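Local structure of xyloglucan-specific endo-beta-1,4-glucanase BoGH9A (Bacteroides ovatus, 6DHT) at residues Phe435-Leu440 and Asp542-Asn547. The protein cleaves internal beta-1,4-glucosidic linkages in the backbone of xyloglucans, releasing xyloglucan oligosaccharides. Numbering follows the deposited sequence.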
loop_
_atom_site.group_PDB
_atom_site.type_symbol
_atom_site.label_atom_id
_atom_site.label_comp_id
_atom_site.label_asym_id
_atom_site.label_seq_id
_atom_site.Cartn_x
_atom_site.Cartn_y
_atom_site.Cartn_z
ATOM N N PHE A 435 -5.767 -6.348 -14.831
ATOM C CA PHE A 435 -4.470 -7.016 -14.669
ATOM C C PHE A 435 -3.342 -6.303 -15.379
ATOM O O PHE A 435 -3.388 -6.075 -16.582
ATOM C CB PHE A 435 -4.612 -8.466 -15.115
ATOM C CG PHE A 435 -5.778 -9.135 -14.473
ATOM C CD1 PHE A 435 -5.717 -9.509 -13.144
ATOM C CD2 PHE A 435 -6.960 -9.314 -15.169
ATOM C CE1 PHE A 435 -6.802 -10.075 -12.514
ATOM C CE2 PHE A 435 -8.052 -9.884 -14.548
ATOM C CZ PHE A 435 -7.982 -10.246 -13.211
ATOM N N PHE A 436 -2.316 -5.963 -14.609
ATOM C CA PHE A 436 -1.245 -5.091 -15.035
ATOM C C PHE A 436 -0.233 -5.018 -13.896
ATOM O O PHE A 436 -0.479 -5.598 -12.843
ATOM C CB PHE A 436 -1.767 -3.681 -15.392
ATOM C CG PHE A 436 -2.480 -2.956 -14.253
ATOM C CD1 PHE A 436 -1.781 -2.132 -13.402
ATOM C CD2 PHE A 436 -3.852 -3.079 -14.092
ATOM C CE1 PHE A 436 -2.423 -1.471 -12.381
ATOM C CE2 PHE A 436 -4.510 -2.420 -13.061
ATOM C CZ PHE A 436 -3.789 -1.608 -12.219
ATOM N N TRP A 437 0.884 -4.335 -14.106
ATOM C CA TRP A 437 1.964 -4.301 -13.128
ATOM C C TRP A 437 1.479 -3.714 -11.834
ATOM O O TRP A 437 1.101 -2.549 -11.780
ATOM C CB TRP A 437 3.129 -3.464 -13.642
ATOM C CG TRP A 437 4.415 -3.591 -12.891
ATOM C CD1 TRP A 437 5.151 -4.743 -12.682
ATOM C CD2 TRP A 437 5.172 -2.527 -12.321
ATOM N NE1 TRP A 437 6.295 -4.446 -12.000
ATOM C CE2 TRP A 437 6.343 -3.096 -11.766
ATOM C CE3 TRP A 437 4.962 -1.149 -12.187
ATOM C CZ2 TRP A 437 7.302 -2.334 -11.116
ATOM C CZ3 TRP A 437 5.924 -0.393 -11.542
ATOM C CH2 TRP A 437 7.078 -0.984 -11.013
ATOM N N GLY A 438 1.469 -4.526 -10.789
ATOM C CA GLY A 438 1.120 -4.016 -9.468
ATOM C C GLY A 438 -0.370 -3.969 -9.225
ATOM O O GLY A 438 -0.827 -3.366 -8.249
ATOM N N CYS A 439 -1.155 -4.613 -10.083
ATOM C CA CYS A 439 -2.610 -4.465 -10.017
ATOM C C CYS A 439 -3.231 -4.884 -8.698
ATOM O O CYS A 439 -4.277 -4.375 -8.326
ATOM C CB CYS A 439 -3.292 -5.248 -11.134
ATOM S SG CYS A 439 -2.966 -7.044 -11.144
ATOM N N LEU A 440 -2.632 -5.823 -7.982
ATOM C CA LEU A 440 -3.285 -6.305 -6.762
ATOM C C LEU A 440 -3.331 -5.200 -5.726
ATOM O O LEU A 440 -4.295 -5.121 -4.966
ATOM C CB LEU A 440 -2.600 -7.529 -6.191
ATOM C CG LEU A 440 -2.665 -8.759 -7.109
ATOM C CD1 LEU A 440 -1.958 -9.909 -6.410
ATOM C CD2 LEU A 440 -4.069 -9.178 -7.479
ATOM N N ASP A 542 12.942 -13.773 -10.860
ATOM C CA ASP A 542 13.196 -12.913 -12.007
ATOM C C ASP A 542 11.956 -12.200 -12.525
ATOM O O ASP A 542 12.043 -11.391 -13.434
ATOM C CB ASP A 542 13.850 -13.694 -13.172
ATOM C CG ASP A 542 13.008 -14.866 -13.656
ATOM O OD1 ASP A 542 12.098 -15.324 -12.929
ATOM O OD2 ASP A 542 13.279 -15.401 -14.777
ATOM N N SER A 543 10.794 -12.481 -11.936
ATOM C CA SER A 543 9.561 -11.877 -12.443
ATOM C C SER A 543 9.294 -10.483 -11.866
ATOM O O SER A 543 8.475 -10.340 -10.957
ATOM C CB SER A 543 8.352 -12.755 -12.184
ATOM O OG SER A 543 7.213 -12.200 -12.833
ATOM N N TYR A 544 10.000 -9.461 -12.355
ATOM C CA TYR A 544 9.649 -8.065 -12.100
ATOM C C TYR A 544 8.212 -7.830 -12.538
ATOM O O TYR A 544 7.486 -7.046 -11.906
ATOM C CB TYR A 544 10.582 -7.154 -12.899
ATOM C CG TYR A 544 10.628 -5.687 -12.557
ATOM C CD1 TYR A 544 10.660 -5.225 -11.241
ATOM C CD2 TYR A 544 10.771 -4.747 -13.563
ATOM C CE1 TYR A 544 10.767 -3.869 -10.951
ATOM C CE2 TYR A 544 10.881 -3.391 -13.276
ATOM C CZ TYR A 544 10.881 -2.960 -11.970
ATOM O OH TYR A 544 10.992 -1.612 -11.686
ATOM N N ALA A 545 7.763 -8.510 -13.586
ATOM C CA ALA A 545 6.457 -8.232 -14.185
ATOM C C ALA A 545 5.298 -8.619 -13.271
ATOM O O ALA A 545 4.249 -7.955 -13.265
ATOM C CB ALA A 545 6.327 -8.980 -15.533
ATOM N N SER A 546 5.473 -9.695 -12.520
ATOM C CA SER A 546 4.349 -10.255 -11.742
ATOM C C SER A 546 4.623 -10.522 -10.266
ATOM O O SER A 546 3.655 -10.741 -9.499
ATOM C CB SER A 546 3.818 -11.560 -12.387
ATOM O OG SER A 546 4.624 -12.708 -12.084
ATOM N N ASN A 547 5.887 -10.523 -9.863
ATOM C CA ASN A 547 6.253 -10.983 -8.514
ATOM C C ASN A 547 7.131 -9.980 -7.748
ATOM O O ASN A 547 7.820 -10.355 -6.814
ATOM C CB ASN A 547 6.951 -12.364 -8.599
ATOM C CG ASN A 547 6.609 -13.263 -7.445
ATOM O OD1 ASN A 547 5.511 -13.179 -6.866
ATOM N ND2 ASN A 547 7.497 -14.216 -7.149
HETATM O O HOH W 1 2.445 -7.293 -11.257
#
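Trp437 lays the edge of its indole against the face of the Tyr544 ring, a T-shaped pair that joins the turn before helix 439-458 to residues 542-547 at the surface of the (alpha/alpha)6-barrel catalytic domain of glycoside hydrolase family 9. The ring planes meet at 64°, and the centroids of the indole five-membered ring and the Tyr544 ring are 5.3 Å apart. CZ2 of Trp437 comes within 3.7 Å of Tyr544 CZ. Tryptophan suits this place because the same edge also carries a donor: Trp437 NE1 gives a hydrogen bond of 2.9 Å to Tyr544 O. The oxygen lies almost exactly in the indole plane, but the bond is bent, 141° at the hydrogen, and NE1 stands above the carbonyl plane. With CG anti to the backbone N (chi1 -167°), the indole reaches across to Tyr544, and the polar and aromatic contacts together probably restrict its tilt.

Alongside, a water bridges the two backbones, accepting from Gly438 N at 3.0 Å and donating to Ala545 O at 2.8 Å. Gly438 sits at the N-cap of helix 439-458, within a type II turn from Phe436 to Cys439; its positive phi is one that glycine adopts readily.

Further out, Tyr544 meets the ring of His497 and lies close to Glu548, the predicted general-acid residue, so the contact borders the probable active site. Asn547, whose amide can both accept and donate, hydrogen-bonds Tyr537 and Asp539, the latter also predicted to be catalytic. The turn leading there is braced by two small hydroxyl side chains, Ser543 OG and Ser546 OG, hydrogen-bonded at 2.7 Å.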